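Local coordinates for protein short-chain-enoyl-CoA hydratase (Clostridium acetobutylicum, PDB 5Z7R) that catalyses the reversible hydration of crotonyl-CoA and other short-chain enoyl-CoA thioesters in butanoate metabolism, at residues A27-S30 against D31-K34; G145-R148 against L149-V153; Q219-I222 against D223-L226; E231-G234 against E235-T239. One frame throughout, in Å; residues are numbered along the deposited sequence.

Overall arrangement
Four local contacts, each within one continuous run of chain, follow one another in series; none nests in or crosses another. Interaction 1 caps the start of helix 30-45, where the loop after strand 14-19 turns into it. Interaction 2 is a single turn-to-turn contact along helix 145-153, beside the probable active site. Interaction 3 closes the loop between helices 204-217 and 222-236, and interaction 4 finishes the latter helix and leads into helix 240-253. Interactions 3 and 4 thus mark the two ends of one helix, their centres about 19 Å apart, and both touch the same neighbouring subunit. Interactions 1 and 3 lie on opposite sides of the chain's centre, their own centres about 35 Å apart.

Interaction 1 (A27-S30 against D31-K34); sequences ALNS and DTLK
N29 and T32 face each other at the first turn of helix 30-45, and their side chains cross at about a right angle. N29 is the N-cap: its OD1 accepts from T32 N at 2.9 Å, the donor lying almost in line with the side-chain C=O (165°). The N29 amide stands between its own N and carbonyl carbon (chi1 54°), which swings OD1 back over the helix start to meet that N-H. T32 OG1 is modelled only 2.4 Å from N29 OD1, too short to trust, so a second bond to the same oxygen is doubtful. T32 places OG1 beside its backbone N (chi1 -48°) and turns its methyl the other way. That methyl, CG2, meets L28 CD2 at 3.9 Å, again with the side chains at roughly a right angle, giving the polar cap an apolar flank. Backbone bonds from L33 N to N29 O (2.9 Å) and from K34 N to S30 O (2.8 Å) start the helix proper, and K34 CG passes 3.1 Å from S30 O. S30 turns its hydroxyl elsewhere, to a hydrogen bond with E70. The capped turn follows the loop from strand 14-19; L28 and L33 both pack on F90 of helix 76-95, and the backbone of L28 is hydrogen-bonded to G65 and D67.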
loop_
_atom_site.group_PDB
_atom_site.type_symbol
_atom_site.label_atom_id
_atom_site.label_comp_id
_atom_site.label_asym_id
_atom_site.label_seq_id
_atom_site.Cartn_x
_atom_site.Cartn_y
_atom_site.Cartn_z
ATOM N N ALA A 27 27.982 -16.970 15.231
ATOM C CA ALA A 27 27.147 -17.254 14.046
ATOM C C ALA A 27 25.808 -17.893 14.394
ATOM O O ALA A 27 25.640 -18.540 15.451
ATOM C CB ALA A 27 27.873 -18.112 13.028
ATOM N N LEU A 28 24.853 -17.669 13.495
ATOM C CA LEU A 28 23.495 -18.174 13.654
ATOM C C LEU A 28 23.330 -19.511 12.965
ATOM O O LEU A 28 23.697 -19.673 11.803
ATOM C CB LEU A 28 22.496 -17.211 13.042
ATOM C CG LEU A 28 22.561 -15.795 13.572
ATOM C CD1 LEU A 28 21.726 -14.888 12.688
ATOM C CD2 LEU A 28 22.092 -15.761 15.020
ATOM N N ASN A 29 22.784 -20.464 13.702
ATOM C CA ASN A 29 22.334 -21.727 13.136
ATOM C C ASN A 29 20.947 -21.958 13.685
ATOM O O ASN A 29 20.467 -21.140 14.497
ATOM C CB ASN A 29 23.285 -22.857 13.517
ATOM C CG ASN A 29 23.506 -22.961 15.022
ATOM O OD1 ASN A 29 22.705 -22.473 15.836
ATOM N ND2 ASN A 29 24.602 -23.595 15.396
ATOM N N SER A 30 20.306 -23.049 13.251
ATOM C CA SER A 30 18.909 -23.336 13.635
ATOM C C SER A 30 18.704 -23.377 15.163
ATOM O O SER A 30 17.712 -22.811 15.667
ATOM C CB SER A 30 18.425 -24.641 13.003
ATOM O OG SER A 30 18.960 -24.804 11.701
ATOM N N ASP A 31 19.633 -24.008 15.900
ATOM C CA ASP A 31 19.488 -24.095 17.364
ATOM C C ASP A 31 19.507 -22.696 17.958
ATOM O O ASP A 31 18.774 -22.410 18.917
ATOM C CB ASP A 31 20.585 -24.944 18.031
ATOM C CG ASP A 31 20.545 -26.408 17.623
ATOM O OD1 ASP A 31 19.476 -26.896 17.206
ATOM O OD2 ASP A 31 21.599 -27.075 17.721
ATOM N N THR A 32 20.353 -21.828 17.396
ATOM C CA THR A 32 20.470 -20.448 17.874
ATOM C C THR A 32 19.183 -19.662 17.603
ATOM O O THR A 32 18.626 -19.016 18.512
ATOM C CB THR A 32 21.667 -19.738 17.227
ATOM O OG1 THR A 32 22.829 -20.563 17.317
ATOM C CG2 THR A 32 21.968 -18.444 17.912
ATOM N N LEU A 33 18.677 -19.753 16.379
ATOM C CA LEU A 33 17.424 -19.096 16.044
ATOM C C LEU A 33 16.302 -19.582 16.940
ATOM O O LEU A 33 15.481 -18.789 17.452
ATOM C CB LEU A 33 17.072 -19.348 14.602
ATOM C CG LEU A 33 17.997 -18.774 13.524
ATOM C CD1 LEU A 33 17.642 -19.335 12.160
ATOM C CD2 LEU A 33 17.936 -17.251 13.477
ATOM N N LYS A 34 16.276 -20.896 17.149
ATOM C CA LYS A 34 15.269 -21.512 18.007
ATOM C C LYS A 34 15.339 -20.967 19.435
ATOM O O LYS A 34 14.333 -20.543 20.000
ATOM C CB LYS A 34 15.436 -23.035 17.985
ATOM C CG LYS A 34 14.906 -23.703 16.711
ATOM C CD LYS A 34 13.789 -24.703 16.994
ATOM C CE LYS A 34 14.334 -25.976 17.652
ATOM N NZ LYS A 34 13.281 -26.762 18.364
#

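Interaction 2 (G145-R148 against L149-V153); sequences GTQR and LSRLV
Q147 and R151 sit one turn apart on helix 145-153, whose i to i+4 backbone bonds are uneven: L152 N reaches R148 O at 2.9 Å, whereas L149 N to G145 O and R151 N to Q147 O are weak. The R151 side chain runs back along that turn. Extended from CG to NE, it brings NH2 to two oxygens of Q147, the side-chain OE1 at 3.0 Å and the backbone O at 3.2 Å. Both lie at the guanidinium edge; the bond to Q147 O is nearly straight (173°), although NH2 stands above that carbonyl's plane. The Q147 chain bends at chi2 (-40°), and its amide plane is inclined 66° to the guanidinium. Its NE2 donates to T146 OG1 at 2.9 Å and to A213 O of the second subunit; T146 OG1 is also hydrogen-bonded to E229 of that subunit. S150 OG adds a weak bond to Q147 O. R148 instead forms a salt bridge with E94, and G145 N donates to E114, the probable nucleophile. Thus two neutral Q147 oxygens hold R151 NH2, and the dipoles of these and of G217 O of the second subunit, bound by NH1, probably help stabilise the positive charge.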
loop_
_atom_site.group_PDB
_atom_site.type_symbol
_atom_site.label_atom_id
_atom_site.label_comp_id
_atom_site.label_asym_id
_atom_site.label_seq_id
_atom_site.Cartn_x
_atom_site.Cartn_y
_atom_site.Cartn_z
ATOM N N GLY A 145 17.369 -9.241 4.770
ATOM C CA GLY A 145 18.358 -8.290 4.256
ATOM C C GLY A 145 17.871 -7.427 3.107
ATOM O O GLY A 145 18.141 -6.216 3.094
ATOM N N THR A 146 17.157 -8.045 2.154
ATOM C CA THR A 146 16.735 -7.404 0.906
ATOM C C THR A 146 15.684 -6.355 1.173
ATOM O O THR A 146 15.391 -5.543 0.316
ATOM C CB THR A 146 16.142 -8.414 -0.113
ATOM O OG1 THR A 146 14.921 -9.002 0.373
ATOM C CG2 THR A 146 17.140 -9.512 -0.443
ATOM N N GLN A 147 15.101 -6.385 2.363
ATOM C CA GLN A 147 14.042 -5.476 2.698
ATOM C C GLN A 147 14.435 -4.424 3.734
ATOM O O GLN A 147 14.046 -3.241 3.616
ATOM C CB GLN A 147 12.852 -6.260 3.248
ATOM C CG GLN A 147 12.186 -7.187 2.259
ATOM C CD GLN A 147 12.068 -6.584 0.867
ATOM O OE1 GLN A 147 11.515 -5.491 0.696
ATOM N NE2 GLN A 147 12.597 -7.297 -0.136
ATOM N N ARG A 148 15.151 -4.850 4.771
ATOM C CA ARG A 148 15.435 -3.982 5.865
ATOM C C ARG A 148 16.574 -2.974 5.483
ATOM O O ARG A 148 16.517 -1.807 5.830
ATOM C CB ARG A 148 15.714 -4.787 7.144
ATOM C CG ARG A 148 14.438 -5.356 7.806
ATOM C CD ARG A 148 14.614 -5.805 9.253
ATOM N NE ARG A 148 13.365 -6.297 9.820
ATOM C CZ ARG A 148 12.974 -7.587 9.786
ATOM N NH1 ARG A 148 13.741 -8.504 9.243
ATOM N NH2 ARG A 148 11.805 -7.962 10.268
ATOM N N LEU A 149 17.581 -3.408 4.752
ATOM C CA LEU A 149 18.712 -2.533 4.523
ATOM C C LEU A 149 18.245 -1.274 3.743
ATOM O O LEU A 149 18.448 -0.154 4.182
ATOM C CB LEU A 149 19.786 -3.285 3.749
ATOM C CG LEU A 149 21.132 -2.589 3.611
ATOM C CD1 LEU A 149 21.720 -2.261 4.963
ATOM C CD2 LEU A 149 22.089 -3.469 2.852
ATOM N N SER A 150 17.560 -1.492 2.617
ATOM C CA SER A 150 17.106 -0.408 1.766
ATOM C C SER A 150 16.165 0.505 2.533
ATOM O O SER A 150 16.204 1.734 2.386
ATOM C CB SER A 150 16.404 -0.971 0.577
ATOM O OG SER A 150 15.414 -1.821 1.028
ATOM N N ARG A 151 15.354 -0.077 3.396
ATOM C CA ARG A 151 14.489 0.738 4.256
ATOM C C ARG A 151 15.278 1.586 5.226
ATOM O O ARG A 151 14.826 2.650 5.586
ATOM C CB ARG A 151 13.493 -0.106 5.066
ATOM C CG ARG A 151 12.265 -0.541 4.293
ATOM C CD ARG A 151 11.494 -1.655 4.999
ATOM N NE ARG A 151 10.212 -1.919 4.316
ATOM C CZ ARG A 151 10.045 -2.647 3.206
ATOM N NH1 ARG A 151 8.828 -2.825 2.754
ATOM N NH2 ARG A 151 11.066 -3.259 2.585
ATOM N N LEU A 152 16.434 1.099 5.674
ATOM C CA LEU A 152 17.206 1.809 6.686
ATOM C C LEU A 152 18.224 2.764 6.040
ATOM O O LEU A 152 18.424 3.868 6.530
ATOM C CB LEU A 152 17.881 0.809 7.654
ATOM C CG LEU A 152 17.351 0.481 9.070
ATOM C CD1 LEU A 152 15.939 0.959 9.463
ATOM C CD2 LEU A 152 17.502 -1.024 9.304
ATOM N N VAL A 153 18.877 2.369 4.960
ATOM C CA VAL A 153 19.959 3.202 4.431
ATOM C C VAL A 153 19.668 3.753 3.028
ATOM O O VAL A 153 20.539 4.363 2.396
ATOM C CB VAL A 153 21.296 2.418 4.409
ATOM C CG1 VAL A 153 21.587 1.754 5.764
ATOM C CG2 VAL A 153 21.341 1.401 3.265
#

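Interaction 3 (Q219-I222 against D223-L226); sequences QCDI and DTAL
D221 and T224 meet through a hydrogen bond that caps helix 222-236. D221 OD1 accepts from T224 N at 3.0 Å along a fairly straight N-H (163°), but the donor comes from above the carboxylate plane. The carboxylate is carried there by a torsion that sets CG between the D221 backbone N and carbonyl carbon (chi1 73°). Backbone bonds continue the turn: A225 N to D221 O and L226 N to I222 O, both 2.9 Å.

The apolar contacts flank the same first turn. I222 sets CG1 opposite its backbone N (chi1 -172°), and CG1 meets L226 CD1 at 3.9 Å with the two side chains lying aslant; CD1 of I222 also touches the L226 isobutyl group. C220, from the loop, brings SG to within 4.0 Å of A225 CB.

Among the charges, D221 OD1 and D223 OD2 stand 4.2 Å apart. Their repulsion is probably eased by the helix start and by the salt bridge of D223 OD2 to R91 of the third subunit. I222 N is also held by an outside acceptor, Q219 OE1 of the third subunit.

An aspartate at the N-cap accepting from the backbone N three residues on is a classic N-cap; here it closes the connection between helices 204-217 and 222-236 at a meeting point of subunits.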
loop_
_atom_site.group_PDB
_atom_site.type_symbol
_atom_site.label_atom_id
_atom_site.label_comp_id
_atom_site.label_asym_id
_atom_site.label_seq_id
_atom_site.Cartn_x
_atom_site.Cartn_y
_atom_site.Cartn_z
ATOM N N GLN A 219 3.901 1.283 7.481
ATOM C CA GLN A 219 3.623 0.359 6.411
ATOM C C GLN A 219 2.590 0.902 5.442
ATOM O O GLN A 219 2.445 0.386 4.362
ATOM C CB GLN A 219 3.120 -0.973 6.968
ATOM C CG GLN A 219 3.984 -1.577 8.062
ATOM C CD GLN A 219 5.412 -1.634 7.626
ATOM O OE1 GLN A 219 5.709 -2.070 6.517
ATOM N NE2 GLN A 219 6.313 -1.133 8.474
ATOM N N CYS A 220 1.854 1.916 5.837
ATOM C CA CYS A 220 0.747 2.338 5.057
ATOM C C CYS A 220 0.823 3.827 4.747
ATOM O O CYS A 220 1.775 4.498 5.094
ATOM C CB CYS A 220 -0.519 2.003 5.805
ATOM S SG CYS A 220 -0.691 2.808 7.413
ATOM N N ASP A 221 -0.202 4.298 4.043
ATOM C CA ASP A 221 -0.302 5.675 3.650
ATOM C C ASP A 221 -0.389 6.586 4.854
ATOM O O ASP A 221 -0.917 6.199 5.880
ATOM C CB ASP A 221 -1.532 5.889 2.707
ATOM C CG ASP A 221 -2.851 5.814 3.422
ATOM O OD1 ASP A 221 -3.364 6.820 3.913
ATOM O OD2 ASP A 221 -3.417 4.730 3.504
ATOM N N ILE A 222 0.074 7.823 4.681
ATOM C CA ILE A 222 0.145 8.796 5.750
ATOM C C ILE A 222 -1.213 9.047 6.392
ATOM O O ILE A 222 -1.268 9.253 7.598
ATOM C CB ILE A 222 0.816 10.146 5.291
ATOM C CG1 ILE A 222 1.058 11.087 6.484
ATOM C CG2 ILE A 222 -0.005 10.889 4.217
ATOM C CD1 ILE A 222 1.966 10.503 7.554
ATOM N N ASP A 223 -2.323 9.039 5.645
ATOM C CA ASP A 223 -3.613 9.319 6.330
ATOM C C ASP A 223 -4.076 8.191 7.272
ATOM O O ASP A 223 -4.484 8.439 8.416
ATOM C CB ASP A 223 -4.696 9.670 5.352
ATOM C CG ASP A 223 -4.406 10.966 4.660
ATOM O OD1 ASP A 223 -4.526 12.021 5.339
ATOM O OD2 ASP A 223 -4.005 10.900 3.462
ATOM N N THR A 224 -4.000 6.957 6.819
ATOM C CA THR A 224 -4.408 5.919 7.719
ATOM C C THR A 224 -3.341 5.792 8.814
ATOM O O THR A 224 -3.688 5.538 9.957
ATOM C CB THR A 224 -4.731 4.547 7.104
ATOM O OG1 THR A 224 -3.750 3.605 7.541
ATOM C CG2 THR A 224 -4.888 4.534 5.632
ATOM N N ALA A 225 -2.076 6.054 8.487
ATOM C CA ALA A 225 -1.032 6.106 9.522
ATOM C C ALA A 225 -1.344 7.095 10.646
ATOM O O ALA A 225 -1.280 6.746 11.852
ATOM C CB ALA A 225 0.313 6.434 8.905
ATOM N N LEU A 226 -1.692 8.320 10.258
ATOM C CA LEU A 226 -1.985 9.352 11.243
ATOM C C LEU A 226 -3.143 8.923 12.084
ATOM O O LEU A 226 -3.160 9.197 13.293
ATOM C CB LEU A 226 -2.279 10.716 10.621
ATOM C CG LEU A 226 -1.039 11.316 9.937
ATOM C CD1 LEU A 226 -1.441 12.503 9.081
ATOM C CD2 LEU A 226 0.102 11.666 10.909
#

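Interaction 4 (E231-G234 against E235-T239)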
loop_
_atom_site.group_PDB
_atom_site.type_symbol
_atom_site.label_atom_id
_atom_site.label_comp_id
_atom_site.label_asym_id
_atom_site.label_seq_id
_atom_site.Cartn_x
_atom_site.Cartn_y
_atom_site.Cartn_z
ATOM N N GLU A 231 -5.540 6.713 17.758
ATOM C CA GLU A 231 -6.213 5.628 18.471
ATOM C C GLU A 231 -5.293 5.199 19.615
ATOM O O GLU A 231 -5.741 4.984 20.744
ATOM C CB GLU A 231 -6.531 4.437 17.542
ATOM C CG GLU A 231 -7.352 4.738 16.279
ATOM C CD GLU A 231 -8.739 5.291 16.546
ATOM O OE1 GLU A 231 -9.202 5.213 17.701
ATOM O OE2 GLU A 231 -9.388 5.831 15.609
ATOM N N ALA A 232 -4.005 5.095 19.318
ATOM C CA ALA A 232 -3.004 4.762 20.338
ATOM C C ALA A 232 -2.830 5.845 21.416
ATOM O O ALA A 232 -2.725 5.543 22.598
ATOM C CB ALA A 232 -1.670 4.465 19.669
ATOM N N PHE A 233 -2.802 7.095 20.974
ATOM C CA PHE A 233 -2.719 8.288 21.805
ATOM C C PHE A 233 -3.885 8.313 22.761
ATOM O O PHE A 233 -3.728 8.559 23.952
ATOM C CB PHE A 233 -2.773 9.509 20.877
ATOM C CG PHE A 233 -2.579 10.829 21.541
ATOM C CD1 PHE A 233 -1.326 11.207 22.010
ATOM C CD2 PHE A 233 -3.624 11.753 21.594
ATOM C CE1 PHE A 233 -1.134 12.461 22.574
ATOM C CE2 PHE A 233 -3.442 13.013 22.163
ATOM C CZ PHE A 233 -2.189 13.362 22.647
ATOM N N GLY A 234 -5.064 8.047 22.234
ATOM C CA GLY A 234 -6.236 7.950 23.071
ATOM C C GLY A 234 -5.999 6.942 24.179
ATOM O O GLY A 234 -6.270 7.233 25.335
ATOM N N GLU A 235 -5.478 5.767 23.838
ATOM C CA GLU A 235 -5.324 4.699 24.833
ATOM C C GLU A 235 -4.455 5.170 26.015
ATOM O O GLU A 235 -4.749 4.844 27.146
ATOM C CB GLU A 235 -4.766 3.401 24.213
ATOM C CG GLU A 235 -5.726 2.725 23.239
ATOM C CD GLU A 235 -5.102 1.537 22.558
ATOM O OE1 GLU A 235 -5.327 0.426 23.058
ATOM O OE2 GLU A 235 -4.379 1.702 21.551
ATOM N N CYS A 236 -3.422 5.966 25.745
ATOM C CA CYS A 236 -2.579 6.507 26.806
ATOM C C CYS A 236 -3.388 7.264 27.850
ATOM O O CYS A 236 -3.040 7.267 29.033
ATOM C CB CYS A 236 -1.509 7.426 26.247
ATOM S SG CYS A 236 -0.337 6.610 25.153
ATOM N N PHE A 237 -4.470 7.898 27.437
ATOM C CA PHE A 237 -5.299 8.604 28.406
ATOM C C PHE A 237 -6.111 7.679 29.330
ATOM O O PHE A 237 -6.784 8.151 30.222
ATOM C CB PHE A 237 -6.175 9.648 27.708
ATOM C CG PHE A 237 -5.404 10.832 27.230
ATOM C CD1 PHE A 237 -4.726 10.798 26.002
ATOM C CD2 PHE A 237 -5.324 11.986 28.017
ATOM C CE1 PHE A 237 -3.996 11.894 25.564
ATOM C CE2 PHE A 237 -4.609 13.091 27.575
ATOM C CZ PHE A 237 -3.935 13.048 26.351
ATOM N N SER A 238 -6.044 6.365 29.126
ATOM C CA SER A 238 -6.678 5.434 30.051
ATOM C C SER A 238 -5.729 5.104 31.202
ATOM O O SER A 238 -6.189 4.578 32.189
ATOM C CB SER A 238 -7.154 4.131 29.363
ATOM O OG SER A 238 -6.099 3.189 29.200
ATOM N N THR A 239 -4.431 5.395 31.075
ATOM C CA THR A 239 -3.464 5.021 32.113
ATOM C C THR A 239 -3.336 6.027 33.239
ATOM O O THR A 239 -3.544 7.244 33.060
ATOM C CB THR A 239 -2.040 4.852 31.576
ATOM O OG1 THR A 239 -1.506 6.132 31.221
ATOM C CG2 THR A 239 -2.004 3.935 30.382
#
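The ring of F233 receives the edge of F237 on one face, a T-shaped pair whose planes lie 70° apart and whose centroids are 5.2 Å apart. The touching atom is F237 CE1, set off toward the F233 rim and 3.6 Å from F233 CE2. F237 in turn has two backbone oxygens at its own edge, near the ring plane: F233 O lies 3.2 Å from CD1, and G234 O is the other. The rings reach each other because F233 sets CG opposite its backbone N (chi1 -175°), whereas F237 keeps CG beside its own N (chi1 -72°) and leans back along the chain.

Around the rings the backbone bonding changes step. E235 N and C236 N donate four residues back, to E231 O (3.2 Å) and A232 O, but F237 N turns to G234 O at 2.8 Å, a three-residue step in which the donor stands above the carbonyl plane. A type I turn runs from C236 to T239. S238 donates to E235 O, just before the turn, through both N and OG; within the turn T239 does the same to C236 O, OG1 at 2.9 Å. Each of these carbonyls is therefore gripped twice. T239 OG1 also caps helix 240-253 by accepting from Q242 N.

E231, whose carboxylate forms a salt bridge with R80 of the third subunit, lies on the preceding turn. Residues 231-239 join the end of helix 222-236 to helix 240-253, with E235 and C236 resting on L209 of helix 204-217, while F233 packs on G79 and F237 on N75 of the third subunit.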